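PDB 2C0H: mannan endo-1,4-beta-mannosidase from Mytilus edulis, which hydrolyses internal beta-1,4-mannosidic linkages in the backbone of mannans, galactomannans and glucomannans, releasing short manno-oligosaccharides. Local coordinates for residues Val29-Asp34 with Glu69-Pro74; Phe109-Gly114 with Trp158-Glu163; Glu163-Ile168 with Gly224-Lys229; Met220-Ser225 with Leu257-Val262; Pro289-Glu294 with Gly319-Ser324. The protein carries 3 engineered substitutions. All blocks are in the same frame, centred on the assembly; numbering follows the deposited sequence.

Contact 1. Residues Val29-Asp34 with Glu69-Pro74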
# COMPACT_ATOMS: atom_id res chain seq x y z
N VAL A 29 -5.12 -9.04 11.97
CA VAL A 29 -5.78 -10.07 12.79
C VAL A 29 -6.38 -9.34 14.00
O VAL A 29 -7.61 -9.26 14.14
CB VAL A 29 -4.83 -11.22 13.17
CG1 VAL A 29 -5.53 -12.21 14.13
CG2 VAL A 29 -4.34 -11.93 11.89
N ASN A 30 -5.52 -8.77 14.84
CA ASN A 30 -5.97 -7.84 15.87
C ASN A 30 -5.55 -6.42 15.46
O ASN A 30 -4.38 -6.07 15.55
CB ASN A 30 -5.41 -8.20 17.25
CG ASN A 30 -6.19 -7.53 18.40
OD1 ASN A 30 -7.41 -7.28 18.32
ND2 ASN A 30 -5.48 -7.24 19.48
N TYR A 31 -6.54 -5.64 15.02
CA TYR A 31 -6.35 -4.30 14.39
C TYR A 31 -5.40 -3.41 15.18
O TYR A 31 -5.67 -3.11 16.33
CB TYR A 31 -7.71 -3.61 14.22
CG TYR A 31 -7.73 -2.26 13.54
CD1 TYR A 31 -7.87 -2.14 12.17
CD2 TYR A 31 -7.69 -1.08 14.28
CE1 TYR A 31 -7.93 -0.90 11.55
CE2 TYR A 31 -7.75 0.15 13.67
CZ TYR A 31 -7.87 0.24 12.30
OH TYR A 31 -7.94 1.46 11.69
N ALA A 32 -4.28 -3.04 14.55
CA ALA A 32 -3.25 -2.14 15.12
C ALA A 32 -2.41 -2.75 16.25
O ALA A 32 -1.57 -2.04 16.84
CB ALA A 32 -3.85 -0.83 15.55
N ARG A 33 -2.60 -4.03 16.53
CA ARG A 33 -1.97 -4.72 17.65
C ARG A 33 -1.50 -6.13 17.24
O ARG A 33 -1.69 -7.10 17.97
CB ARG A 33 -2.96 -4.78 18.83
CG ARG A 33 -3.35 -3.43 19.37
CD ARG A 33 -4.32 -3.53 20.55
NE ARG A 33 -4.89 -2.22 20.85
CZ ARG A 33 -4.33 -1.28 21.62
NH1 ARG A 33 -3.15 -1.47 22.20
NH2 ARG A 33 -4.97 -0.13 21.79
N ASP A 34 -0.85 -6.23 16.08
CA ASP A 34 -0.42 -7.52 15.55
C ASP A 34 1.09 -7.81 15.71
O ASP A 34 1.50 -8.97 15.65
CB ASP A 34 -0.81 -7.64 14.07
CG ASP A 34 -2.26 -8.02 13.88
OD1 ASP A 34 -2.73 -8.92 14.61
OD2 ASP A 34 -2.91 -7.47 12.97
N GLU A 69 -2.72 4.10 13.40
CA GLU A 69 -2.75 5.47 13.94
C GLU A 69 -1.88 5.56 15.20
O GLU A 69 -2.07 6.47 16.02
CB GLU A 69 -4.18 5.90 14.30
CG GLU A 69 -5.10 6.29 13.14
CD GLU A 69 -6.45 6.79 13.65
OE1 GLU A 69 -6.77 7.98 13.47
OE2 GLU A 69 -7.20 5.99 14.26
N GLY A 70 -0.97 4.61 15.37
CA GLY A 70 -0.06 4.60 16.51
C GLY A 70 -0.63 4.09 17.81
O GLY A 70 -0.13 4.44 18.87
N GLU A 71 -1.64 3.22 17.74
CA GLU A 71 -2.24 2.62 18.94
C GLU A 71 -1.26 1.84 19.85
O GLU A 71 -1.32 1.98 21.08
CB GLU A 71 -3.39 1.68 18.54
CG GLU A 71 -4.64 2.37 17.97
CD GLU A 71 -4.69 2.49 16.45
OE1 GLU A 71 -5.81 2.42 15.88
OE2 GLU A 71 -3.64 2.70 15.81
N SER A 72 -0.39 1.01 19.26
CA SER A 72 0.55 0.17 20.03
C SER A 72 2.02 0.33 19.61
O SER A 72 2.91 0.10 20.42
CB SER A 72 0.14 -1.31 20.02
OG SER A 72 0.27 -1.90 18.74
N THR A 73 2.26 0.72 18.36
CA THR A 73 3.61 0.97 17.84
C THR A 73 3.55 2.18 16.89
O THR A 73 2.52 2.46 16.30
CB THR A 73 4.18 -0.26 17.07
OG1 THR A 73 3.47 -0.44 15.84
CG2 THR A 73 4.11 -1.55 17.91
N PRO A 74 4.64 2.96 16.77
CA PRO A 74 5.86 2.92 17.55
C PRO A 74 5.64 3.51 18.94
O PRO A 74 4.50 3.75 19.32
CB PRO A 74 6.81 3.79 16.71
CG PRO A 74 5.95 4.78 16.11
CD PRO A 74 4.67 4.05 15.77
O HOH W 1 -7.40 3.51 13.70
O HOH W 2 -0.30 0.40 16.39

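Contact 2. Residues Phe109-Gly114 with Trp158-Glu163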
# COMPACT_ATOMS: atom_id res chain seq x y z
N PHE A 109 4.15 -4.34 4.04
CA PHE A 109 3.70 -3.72 5.28
C PHE A 109 3.19 -2.28 5.03
O PHE A 109 3.87 -1.45 4.41
CB PHE A 109 4.84 -3.66 6.31
CG PHE A 109 5.23 -5.00 6.89
CD1 PHE A 109 4.43 -5.61 7.85
CD2 PHE A 109 6.44 -5.59 6.57
CE1 PHE A 109 4.80 -6.81 8.43
CE2 PHE A 109 6.81 -6.80 7.14
CZ PHE A 109 6.00 -7.41 8.07
N THR A 110 1.98 -1.97 5.50
CA THR A 110 1.41 -0.62 5.38
C THR A 110 1.57 0.12 6.70
O THR A 110 1.07 -0.32 7.74
CB THR A 110 -0.09 -0.67 5.01
OG1 THR A 110 -0.25 -1.45 3.82
CG2 THR A 110 -0.65 0.68 4.75
N LEU A 111 2.26 1.25 6.68
CA LEU A 111 2.63 1.92 7.92
C LEU A 111 1.44 2.60 8.62
O LEU A 111 1.18 2.29 9.78
CB LEU A 111 3.74 2.97 7.64
CG LEU A 111 5.05 2.40 7.11
CD1 LEU A 111 5.97 3.60 6.84
CD2 LEU A 111 5.70 1.41 8.04
N TRP A 112 0.75 3.50 7.92
CA TRP A 112 -0.32 4.36 8.48
C TRP A 112 -1.66 4.21 7.77
O TRP A 112 -1.73 3.65 6.67
CB TRP A 112 0.10 5.83 8.42
CG TRP A 112 1.47 6.07 8.98
CD1 TRP A 112 2.61 6.34 8.27
CD2 TRP A 112 1.85 6.06 10.36
NE1 TRP A 112 3.65 6.49 9.12
CE2 TRP A 112 3.23 6.32 10.41
CE3 TRP A 112 1.16 5.84 11.56
CZ2 TRP A 112 3.94 6.39 11.61
CZ3 TRP A 112 1.88 5.90 12.76
CH2 TRP A 112 3.26 6.18 12.77
N ASN A 113 -2.72 4.72 8.39
CA ASN A 113 -4.07 4.71 7.79
C ASN A 113 -4.76 6.08 7.86
O ASN A 113 -4.89 6.67 8.95
CB ASN A 113 -4.92 3.67 8.54
CG ASN A 113 -6.30 3.53 7.95
OD1 ASN A 113 -6.53 3.79 6.78
ND2 ASN A 113 -7.24 3.09 8.79
N GLY A 114 -5.25 6.56 6.72
CA GLY A 114 -5.99 7.82 6.63
C GLY A 114 -7.49 7.69 6.39
O GLY A 114 -8.17 8.69 6.17
N TRP A 158 7.02 -1.65 1.21
CA TRP A 158 6.40 -0.74 2.17
C TRP A 158 5.36 0.16 1.50
O TRP A 158 5.62 0.79 0.48
CB TRP A 158 7.47 0.13 2.86
CG TRP A 158 8.59 -0.63 3.48
CD1 TRP A 158 9.81 -0.93 2.93
CD2 TRP A 158 8.61 -1.20 4.80
NE1 TRP A 158 10.57 -1.64 3.81
CE2 TRP A 158 9.87 -1.81 4.98
CE3 TRP A 158 7.69 -1.26 5.85
CZ2 TRP A 158 10.22 -2.48 6.15
CZ3 TRP A 158 8.04 -1.90 7.02
CH2 TRP A 158 9.30 -2.51 7.16
N ASP A 159 4.17 0.25 2.10
CA ASP A 159 3.12 1.18 1.69
C ASP A 159 3.07 2.24 2.79
O ASP A 159 2.82 1.92 3.94
CB ASP A 159 1.82 0.37 1.54
CG ASP A 159 0.57 1.20 1.35
OD1 ASP A 159 0.59 2.46 1.34
OD2 ASP A 159 -0.51 0.55 1.19
N ILE A 160 3.34 3.49 2.44
CA ILE A 160 3.41 4.55 3.45
C ILE A 160 2.07 4.81 4.14
O ILE A 160 2.03 5.05 5.33
CB ILE A 160 3.91 5.88 2.89
CG1 ILE A 160 5.26 5.71 2.20
CG2 ILE A 160 3.98 6.94 3.98
CD1 ILE A 160 6.31 5.07 3.00
N MET A 161 0.98 4.80 3.39
CA MET A 161 -0.31 5.14 4.00
C MET A 161 -1.45 4.58 3.20
O MET A 161 -1.43 4.62 1.98
CB MET A 161 -0.50 6.65 4.12
CG MET A 161 -1.67 7.05 5.01
SD MET A 161 -1.70 8.84 5.27
CE MET A 161 -2.27 8.95 6.95
N ASN A 162 -2.44 4.04 3.90
CA ASN A 162 -3.70 3.69 3.28
C ASN A 162 -4.62 4.92 3.15
O ASN A 162 -4.95 5.57 4.15
CB ASN A 162 -4.39 2.62 4.13
CG ASN A 162 -5.67 2.16 3.52
OD1 ASN A 162 -5.64 1.57 2.46
ND2 ASN A 162 -6.80 2.51 4.13
N GLU A 163 -5.03 5.22 1.92
CA GLU A 163 -6.02 6.26 1.60
C GLU A 163 -5.84 7.60 2.28
O GLU A 163 -6.70 8.06 3.05
CB GLU A 163 -7.45 5.70 1.83
CG GLU A 163 -7.65 4.41 1.05
CD GLU A 163 -9.06 3.88 1.08
OE1 GLU A 163 -9.87 4.40 1.86
OE2 GLU A 163 -9.34 2.94 0.28

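Contact 3. Residues Glu163-Ile168 with Gly224-Lys229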
# COMPACT_ATOMS: atom_id res chain seq x y z
N GLU A 163 -5.03 5.22 1.92
CA GLU A 163 -6.02 6.26 1.60
C GLU A 163 -5.84 7.60 2.28
O GLU A 163 -6.70 8.06 3.05
CB GLU A 163 -7.45 5.70 1.83
CG GLU A 163 -7.65 4.41 1.05
CD GLU A 163 -9.06 3.88 1.08
OE1 GLU A 163 -9.87 4.40 1.86
OE2 GLU A 163 -9.34 2.94 0.28
N PRO A 164 -4.74 8.29 1.97
CA PRO A 164 -4.59 9.65 2.53
C PRO A 164 -5.73 10.63 2.20
O PRO A 164 -5.97 11.59 2.93
CB PRO A 164 -3.30 10.16 1.88
CG PRO A 164 -2.66 9.02 1.24
CD PRO A 164 -3.64 7.92 1.06
N GLU A 165 -6.44 10.38 1.09
CA GLU A 165 -7.52 11.25 0.65
C GLU A 165 -8.73 11.23 1.59
O GLU A 165 -9.61 12.07 1.47
CB GLU A 165 -7.94 10.90 -0.76
CG GLU A 165 -6.76 10.87 -1.76
CD GLU A 165 -6.08 9.51 -1.88
OE1 GLU A 165 -6.40 8.55 -1.12
OE2 GLU A 165 -5.18 9.40 -2.75
N GLY A 166 -8.73 10.29 2.52
CA GLY A 166 -9.73 10.29 3.59
C GLY A 166 -9.75 11.57 4.40
O GLY A 166 -10.78 11.97 4.96
N GLU A 167 -8.60 12.23 4.44
CA GLU A 167 -8.39 13.38 5.31
C GLU A 167 -7.91 14.63 4.54
O GLU A 167 -7.52 15.63 5.15
CB GLU A 167 -7.47 12.98 6.49
CG GLU A 167 -8.18 11.96 7.45
CD GLU A 167 -7.27 11.17 8.39
OE1 GLU A 167 -6.03 11.22 8.28
OE2 GLU A 167 -7.84 10.44 9.23
N ILE A 168 -8.01 14.60 3.22
CA ILE A 168 -7.59 15.75 2.40
C ILE A 168 -8.67 16.86 2.39
O ILE A 168 -9.85 16.60 2.65
CB ILE A 168 -7.26 15.32 0.96
CG1 ILE A 168 -6.40 16.36 0.23
CG2 ILE A 168 -8.54 15.05 0.16
CD1 ILE A 168 -5.74 15.82 -1.01
N GLY A 224 -1.31 3.55 -0.95
CA GLY A 224 -2.62 3.05 -1.38
C GLY A 224 -3.68 4.13 -1.56
O GLY A 224 -4.40 4.46 -0.62
N SER A 225 -3.81 4.67 -2.77
CA SER A 225 -4.73 5.76 -3.09
C SER A 225 -6.17 5.28 -3.16
O SER A 225 -6.44 4.21 -3.69
CB SER A 225 -4.34 6.43 -4.42
OG SER A 225 -5.24 7.45 -4.75
N TRP A 226 -7.08 6.07 -2.63
CA TRP A 226 -8.49 5.68 -2.52
C TRP A 226 -9.25 5.62 -3.85
O TRP A 226 -10.21 4.85 -3.97
CB TRP A 226 -9.22 6.58 -1.51
CG TRP A 226 -10.44 7.31 -2.00
CD1 TRP A 226 -11.75 6.97 -1.79
CD2 TRP A 226 -10.47 8.52 -2.76
NE1 TRP A 226 -12.57 7.88 -2.38
CE2 TRP A 226 -11.82 8.84 -2.99
CE3 TRP A 226 -9.48 9.36 -3.29
CZ2 TRP A 226 -12.21 9.97 -3.71
CZ3 TRP A 226 -9.87 10.48 -4.01
CH2 TRP A 226 -11.22 10.77 -4.22
N ASN A 227 -8.82 6.40 -4.83
CA ASN A 227 -9.55 6.54 -6.10
C ASN A 227 -8.62 7.11 -7.16
O ASN A 227 -7.76 7.93 -6.87
CB ASN A 227 -10.79 7.44 -5.91
CG ASN A 227 -11.67 7.52 -7.16
OD1 ASN A 227 -11.45 8.36 -8.03
ND2 ASN A 227 -12.71 6.71 -7.20
N MET A 228 -8.81 6.67 -8.40
CA MET A 228 -8.00 7.15 -9.51
C MET A 228 -8.02 8.68 -9.72
O MET A 228 -7.08 9.22 -10.31
CB MET A 228 -8.44 6.45 -10.80
CG MET A 228 -7.57 6.66 -12.00
SD MET A 228 -5.87 6.10 -11.83
CE MET A 228 -6.13 4.38 -11.54
N LYS A 229 -9.06 9.37 -9.27
CA LYS A 229 -9.12 10.84 -9.37
C LYS A 229 -7.94 11.57 -8.71
O LYS A 229 -7.70 12.72 -9.05
CB LYS A 229 -10.43 11.39 -8.79
CG LYS A 229 -11.61 11.11 -9.68
CD LYS A 229 -12.90 11.63 -9.10
CE LYS A 229 -14.04 11.45 -10.09
NZ LYS A 229 -15.35 11.90 -9.52
O HOH W 3 -11.44 3.32 -1.88

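Contact 4. Residues Met220-Ser225 with Leu257-Val262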
# COMPACT_ATOMS: atom_id res chain seq x y z
N MET A 220 11.01 -1.47 -2.47
CA MET A 220 9.80 -1.05 -3.14
C MET A 220 8.94 -0.26 -2.16
O MET A 220 8.71 -0.71 -1.03
CB MET A 220 9.03 -2.28 -3.63
CG MET A 220 9.79 -3.15 -4.58
SD MET A 220 9.95 -2.46 -6.23
CE MET A 220 11.50 -1.57 -6.14
N VAL A 221 8.53 0.93 -2.58
CA VAL A 221 7.68 1.84 -1.79
C VAL A 221 6.46 2.31 -2.61
O VAL A 221 6.57 2.66 -3.78
CB VAL A 221 8.49 3.08 -1.31
CG1 VAL A 221 7.64 3.98 -0.43
CG2 VAL A 221 9.74 2.66 -0.56
N THR A 222 5.29 2.33 -1.98
CA THR A 222 4.07 2.79 -2.62
C THR A 222 3.16 3.54 -1.62
O THR A 222 3.55 3.78 -0.47
CB THR A 222 3.34 1.58 -3.28
OG1 THR A 222 2.27 2.05 -4.10
CG2 THR A 222 2.78 0.64 -2.24
N VAL A 223 1.98 3.96 -2.09
CA VAL A 223 0.89 4.54 -1.29
C VAL A 223 -0.42 3.99 -1.83
O VAL A 223 -0.61 3.96 -3.03
CB VAL A 223 0.85 6.08 -1.41
CG1 VAL A 223 -0.39 6.67 -0.72
CG2 VAL A 223 2.10 6.67 -0.82
N GLY A 224 -1.31 3.55 -0.95
CA GLY A 224 -2.62 3.05 -1.38
C GLY A 224 -3.68 4.13 -1.56
O GLY A 224 -4.40 4.46 -0.62
N SER A 225 -3.81 4.67 -2.77
CA SER A 225 -4.73 5.76 -3.09
C SER A 225 -6.17 5.28 -3.16
O SER A 225 -6.44 4.21 -3.69
CB SER A 225 -4.34 6.43 -4.42
OG SER A 225 -5.24 7.45 -4.75
N LEU A 257 7.96 7.24 -5.37
CA LEU A 257 7.41 5.89 -5.23
C LEU A 257 8.00 4.97 -6.29
O LEU A 257 8.43 5.43 -7.36
CB LEU A 257 5.89 5.92 -5.37
CG LEU A 257 5.11 6.84 -4.42
CD1 LEU A 257 3.61 6.64 -4.65
CD2 LEU A 257 5.47 6.60 -2.98
N SER A 258 7.98 3.67 -6.00
CA SER A 258 8.40 2.62 -6.92
C SER A 258 7.27 2.26 -7.86
O SER A 258 7.48 2.07 -9.05
CB SER A 258 8.80 1.37 -6.14
OG SER A 258 9.78 1.67 -5.15
N PHE A 259 6.08 2.11 -7.30
CA PHE A 259 4.88 1.82 -8.07
C PHE A 259 3.66 2.46 -7.42
O PHE A 259 3.71 2.90 -6.27
CB PHE A 259 4.69 0.30 -8.34
CG PHE A 259 4.51 -0.56 -7.12
CD1 PHE A 259 3.25 -0.72 -6.55
CD2 PHE A 259 5.58 -1.28 -6.58
CE1 PHE A 259 3.07 -1.53 -5.43
CE2 PHE A 259 5.40 -2.11 -5.47
CZ PHE A 259 4.14 -2.23 -4.89
N TYR A 260 2.60 2.57 -8.19
CA TYR A 260 1.34 3.17 -7.75
C TYR A 260 0.41 2.04 -7.32
O TYR A 260 0.55 0.89 -7.74
CB TYR A 260 0.69 3.98 -8.88
CG TYR A 260 1.50 5.18 -9.38
CD1 TYR A 260 1.81 6.23 -8.54
CD2 TYR A 260 1.92 5.25 -10.69
CE1 TYR A 260 2.52 7.33 -8.99
CE2 TYR A 260 2.64 6.34 -11.15
CZ TYR A 260 2.93 7.37 -10.30
OH TYR A 260 3.64 8.45 -10.77
N GLN A 261 -0.51 2.39 -6.44
CA GLN A 261 -1.51 1.45 -5.95
C GLN A 261 -2.82 2.21 -5.85
O GLN A 261 -2.88 3.30 -5.28
CB GLN A 261 -1.09 0.93 -4.58
CG GLN A 261 -2.06 -0.10 -4.01
CD GLN A 261 -1.90 -0.34 -2.53
OE1 GLN A 261 -2.88 -0.61 -1.83
NE2 GLN A 261 -0.68 -0.26 -2.04
N VAL A 262 -3.88 1.65 -6.43
CA VAL A 262 -5.17 2.32 -6.43
C VAL A 262 -6.24 1.35 -5.99
O VAL A 262 -6.17 0.17 -6.29
CB VAL A 262 -5.55 2.91 -7.82
CG1 VAL A 262 -5.79 1.80 -8.85
CG2 VAL A 262 -6.76 3.80 -7.72
O HOH W 4 -0.26 5.28 -5.68

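Contact 5. Residues Pro289-Glu294 with Gly319-Ser324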
# COMPACT_ATOMS: atom_id res chain seq x y z
N PRO A 289 4.65 1.12 -12.68
CA PRO A 289 3.62 0.09 -12.60
C PRO A 289 2.49 0.50 -11.69
O PRO A 289 2.68 1.36 -10.82
CB PRO A 289 4.35 -1.11 -12.01
CG PRO A 289 5.83 -0.85 -12.19
CD PRO A 289 5.93 0.64 -12.14
N MET A 290 1.33 -0.10 -11.89
CA MET A 290 0.19 0.11 -11.02
C MET A 290 -0.39 -1.22 -10.57
O MET A 290 -0.64 -2.10 -11.40
CB MET A 290 -0.90 0.91 -11.72
CG MET A 290 -2.20 0.98 -10.94
SD MET A 290 -3.31 2.20 -11.59
CE MET A 290 -2.58 3.69 -10.87
N VAL A 291 -0.60 -1.33 -9.27
CA VAL A 291 -1.27 -2.47 -8.65
C VAL A 291 -2.68 -2.02 -8.29
O VAL A 291 -2.90 -0.92 -7.78
CB VAL A 291 -0.51 -2.90 -7.37
CG1 VAL A 291 -1.32 -3.90 -6.57
CG2 VAL A 291 0.87 -3.49 -7.75
N ILE A 292 -3.67 -2.86 -8.55
CA ILE A 292 -5.01 -2.60 -8.05
C ILE A 292 -5.07 -3.23 -6.64
O ILE A 292 -5.19 -4.45 -6.49
CB ILE A 292 -6.08 -3.15 -9.01
CG1 ILE A 292 -5.93 -2.51 -10.41
CG2 ILE A 292 -7.48 -2.87 -8.46
CD1 ILE A 292 -6.81 -3.16 -11.50
N GLY A 293 -4.92 -2.39 -5.61
CA GLY A 293 -4.57 -2.82 -4.27
C GLY A 293 -5.71 -3.18 -3.35
O GLY A 293 -5.45 -3.73 -2.29
N GLU A 294 -6.93 -2.85 -3.76
CA GLU A 294 -8.15 -3.28 -3.04
C GLU A 294 -9.30 -3.36 -4.04
O GLU A 294 -9.49 -2.43 -4.83
CB GLU A 294 -8.57 -2.28 -1.96
CG GLU A 294 -7.63 -2.12 -0.77
CD GLU A 294 -8.19 -1.23 0.33
OE1 GLU A 294 -9.38 -0.85 0.26
OE2 GLU A 294 -7.42 -0.89 1.27
N GLY A 319 -0.40 -5.94 -10.54
CA GLY A 319 -0.82 -6.69 -9.39
C GLY A 319 -2.28 -6.48 -9.10
O GLY A 319 -2.91 -5.56 -9.62
N ALA A 320 -2.81 -7.39 -8.27
CA ALA A 320 -4.19 -7.33 -7.82
C ALA A 320 -4.30 -7.98 -6.44
O ALA A 320 -3.94 -9.14 -6.26
CB ALA A 320 -5.07 -8.02 -8.84
N TRP A 321 -4.73 -7.19 -5.45
CA TRP A 321 -4.93 -7.66 -4.09
C TRP A 321 -6.39 -7.45 -3.67
O TRP A 321 -6.88 -6.34 -3.68
CB TRP A 321 -4.05 -6.89 -3.11
CG TRP A 321 -2.58 -7.05 -3.35
CD1 TRP A 321 -1.93 -8.17 -3.78
CD2 TRP A 321 -1.57 -6.07 -3.10
NE1 TRP A 321 -0.57 -7.94 -3.83
CE2 TRP A 321 -0.33 -6.65 -3.43
CE3 TRP A 321 -1.61 -4.75 -2.64
CZ2 TRP A 321 0.88 -5.95 -3.30
CZ3 TRP A 321 -0.39 -4.06 -2.52
CH2 TRP A 321 0.81 -4.66 -2.87
N THR A 322 -7.09 -8.53 -3.35
CA THR A 322 -8.47 -8.40 -2.92
C THR A 322 -8.58 -7.87 -1.49
O THR A 322 -7.66 -7.99 -0.70
CB THR A 322 -9.17 -9.75 -2.95
OG1 THR A 322 -8.41 -10.70 -2.21
CG2 THR A 322 -9.38 -10.22 -4.38
N TRP A 323 -9.73 -7.31 -1.18
CA TRP A 323 -10.05 -6.87 0.16
C TRP A 323 -11.17 -7.75 0.70
O TRP A 323 -12.25 -7.75 0.09
CB TRP A 323 -10.55 -5.43 0.12
CG TRP A 323 -10.93 -4.95 1.47
CD1 TRP A 323 -12.16 -5.00 2.06
CD2 TRP A 323 -10.03 -4.41 2.44
NE1 TRP A 323 -12.09 -4.48 3.33
CE2 TRP A 323 -10.79 -4.13 3.59
CE3 TRP A 323 -8.66 -4.14 2.45
CZ2 TRP A 323 -10.21 -3.58 4.74
CZ3 TRP A 323 -8.10 -3.58 3.59
CH2 TRP A 323 -8.87 -3.32 4.71
N SER A 324 -10.99 -8.51 1.79
CA SER A 324 -9.74 -8.90 2.48
C SER A 324 -9.96 -10.24 3.22
O SER A 324 -11.08 -10.76 3.23
CB SER A 324 -9.36 -7.86 3.54
OG SER A 324 -10.31 -7.88 4.59

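Contact 1. Residues Val29-Asp34 with Glu69-Pro74
Glu71 bends sharply at its second torsion (chi2 93°), which lays its carboxylate against the methyl of Ala32, and Ser72 turns OG between its own backbone N and carbonyl carbon (chi1 68°), where it meets the carbonyl of Ala32. Ser72 OG donates to Ala32 O over 2.6 Å, in the plane of that carbonyl, and a water joins the same two residues by contacting Ala32 O and accepting from Ser72 N. Ala32 CB sits 3.5 Å from Glu71 CD. The ring of Tyr31 stands nearly perpendicular to the Glu71 carboxylate (83°), with CE2 3.7 Å from OE1. Both segments are loops that follow strands of the (beta/alpha)8 barrel, 17-25 and 61-68, and the Tyr31 side chain is about 4 Å from that of Trp65, a probable substrate-binding residue. A type II turn from Asn30 to Arg33 presents Ala32, while the carboxylate of Asp34 accepts from the backbone N of Val29 and of Asn30. On the other loop, Glu71 OE2 accepts from Glu69 N at 2.9 Å, and a second water links Glu71 OE1 to Tyr31 OH and Glu69 OE2. An alanine in place of Glu71 would probably leave Glu69 N without its acceptor and open a gap beside the Ala32 methyl. Over one face of the Arg33 guanidinium lies Glu71 CB, 4.0 Å from NH2, whereas Arg33 NH2 and Glu71 OE1 stay 6.5 Å apart.

Contact 2. Residues Phe109-Gly114 with Trp158-Glu163
Phe109 and Trp158 pair in the parallel register of strands 106-113 and 155-162, with a ladder of backbone bonds. Phe109 O accepts from Asp159 N, Asp159 O from Leu111 N at 2.9 Å, Trp112 O from Asn162 N, and Asn162 O from Gly114 N. The bond from Trp112 N to Ile160 O is longer, 3.3 Å, and its donor lies above the carbonyl plane.

Apolar contacts lie on the helix-facing side. Phe109 CB touches Trp158 CZ3 at 3.7 Å, the two rings near parallel but slid until they barely overlap. Leu111 reaches Trp158 CE3 with CD2 and Ile160 with CD1, and Trp112 CB rests 4.0 Å from Met161 CG.

Side-chain polar bonds occupy the opposite, barrel-interior face. Asn113 and Asn162, both with CG anti to the backbone N (chi1 -177° each), run side by side; Asn162 ND2 donates almost straight (173°) to Asn113 OD1 at 3.0 Å, from above that amide's plane. Thr110 OG1 gives Asp159 OD2 a weak bond, the stronger partner there being Arg63. With one N-H given to Asn113 and OD1 bonded to Arg63, the Asn162 amide is probably held against rotation, consistent with its probable role in binding substrate beside Glu163.

Contact 3. Residues Glu163-Ile168 with Gly224-Lys229
Glu165 and Trp226 form the tight half of this contact, Glu165 CB pressing on Trp226 CE3 at 3.3 Å. A bend at chi2 (90°) turns the Glu165 carboxylate toward Trp226 N and the Ser225 hydroxyl. Glu165 OE1 accepts from Trp226 N at 3.0 Å and OE2 from Ser225 OG at 2.8 Å, both donors standing well above the carboxylate plane; Tyr241 OH is a further partner of OE2. Alongside, Glu163 N donates to Gly224 O over 2.7 Å, which carries the strand pairing to the mouth of the barrel.

The side toward the cleft is looser. Glu163 extends across Trp226 CB, with CG 3.7 Å away, and a water donates to both Glu163 OE2 and Trp226 O. Glu163 OE2, on the probable proton donor, is also hydrogen-bonded to His263 ND1, and the ring of Trp226, which probably binds substrate, meets Trp191. Three hydrogen bonds to the buried Glu165 carboxylate would probably favour its charged form, and they tie the loop behind Glu163 to the Trp226 backbone.

Contact 4. Residues Met220-Ser225 with Leu257-Val262
Thr222 and Phe259 meet inside a beta-alpha-beta unit, in which strand 221-225, helix 243-250 and strand 260-263 succeed one another and the two strands run parallel in the barrel. Followed outward, Thr222 CB lies over a face of the Phe259 ring, 4.2 Å from its centroid and 25° off the normal, a CH-pi contact. OG1, anti to the backbone N (chi1 -170°), donates to Phe259 O at 2.7 Å from above the carbonyl plane. The remaining branch, CG2, reaches Gln261 NE2 at 3.6 Å, a nitrogen that bonds Asp159 weakly, while Gln261 OE1 bonds His263.

Before Thr222, Ser258 clasps Val221 twice: its OG accepts from Val221 N at 3.0 Å, and its N-H goes to Val221 O. Leu257 CD2 packs on Val223 CG2 at 4.0 Å on the side toward helix 198-215. Beyond, Ser225 N donates to Gln261 O at the Ser225-Val262 pair. At Val223 a water bridges the strands, accepting from Gln261 N and donating to Val223 O at 3.0 Å.

Contact 5. Residues Pro289-Glu294 with Gly319-Ser324
The Trp323 indole lies between the Glu294 carboxylate and its own neighbour Ser324: OE1 of Glu294 stands 3.9 Å above one face, toward the rim, and Ser324 CB is over the opposite face. Carboxylate and ring are only 30° apart, with Glu294 OE2 3.6 Å from Trp323 CZ3. On the Trp321 indole, Val291 CG1 sits over the six-membered ring, 4.0 Å from its centroid, as a CH-pi contact, while Gly293 O lies at the edge in plane.

Two backbone bonds hold the parallel strands: Ile292 N to Gly319 O, from above that carbonyl's plane, and Trp321 N to Ile292 O, each 3.0 Å. Arg63 makes a salt bridge to Glu294 OE2, and Tyr265 OH bonds OE1. An alanine in place of Glu294 would probably leave Arg63 and Tyr265 without their mate and a gap against the Trp323 ring. The Trp323-Ser324 peptide is cis. A probable nucleophile on strand 290-294, beside a tryptophan after strand 319-322 that probably binds substrate, is characteristic of glycoside hydrolase family 5.

Overall arrangement
Contacts 2 to 5 follow the wall of one (beta/alpha)8 barrel, and contact 1 joins loops that follow strands 17-25 and 61-68 at its C-terminal mouth. Contacts 2 and 3 share Glu163 and, through Gly224 and Ser225, contact 3 passes into contact 4; contact 4 meets contact 5 where Val262 O lies 2.9 Å from Gly293 N. The probable catalytic pair spans contacts 2, 3 and 5: Glu163 OE2 is 3.8 Å from Glu294 OE1, though the centres of contacts 2 and 5 are about 14 Å apart. Asn162 OD1, in contact 2, lies 3.3 Å from Glu294 OE2. Contact 1 reaches the barrel through Tyr31 OH, 3.4 Å from Asn113 ND2.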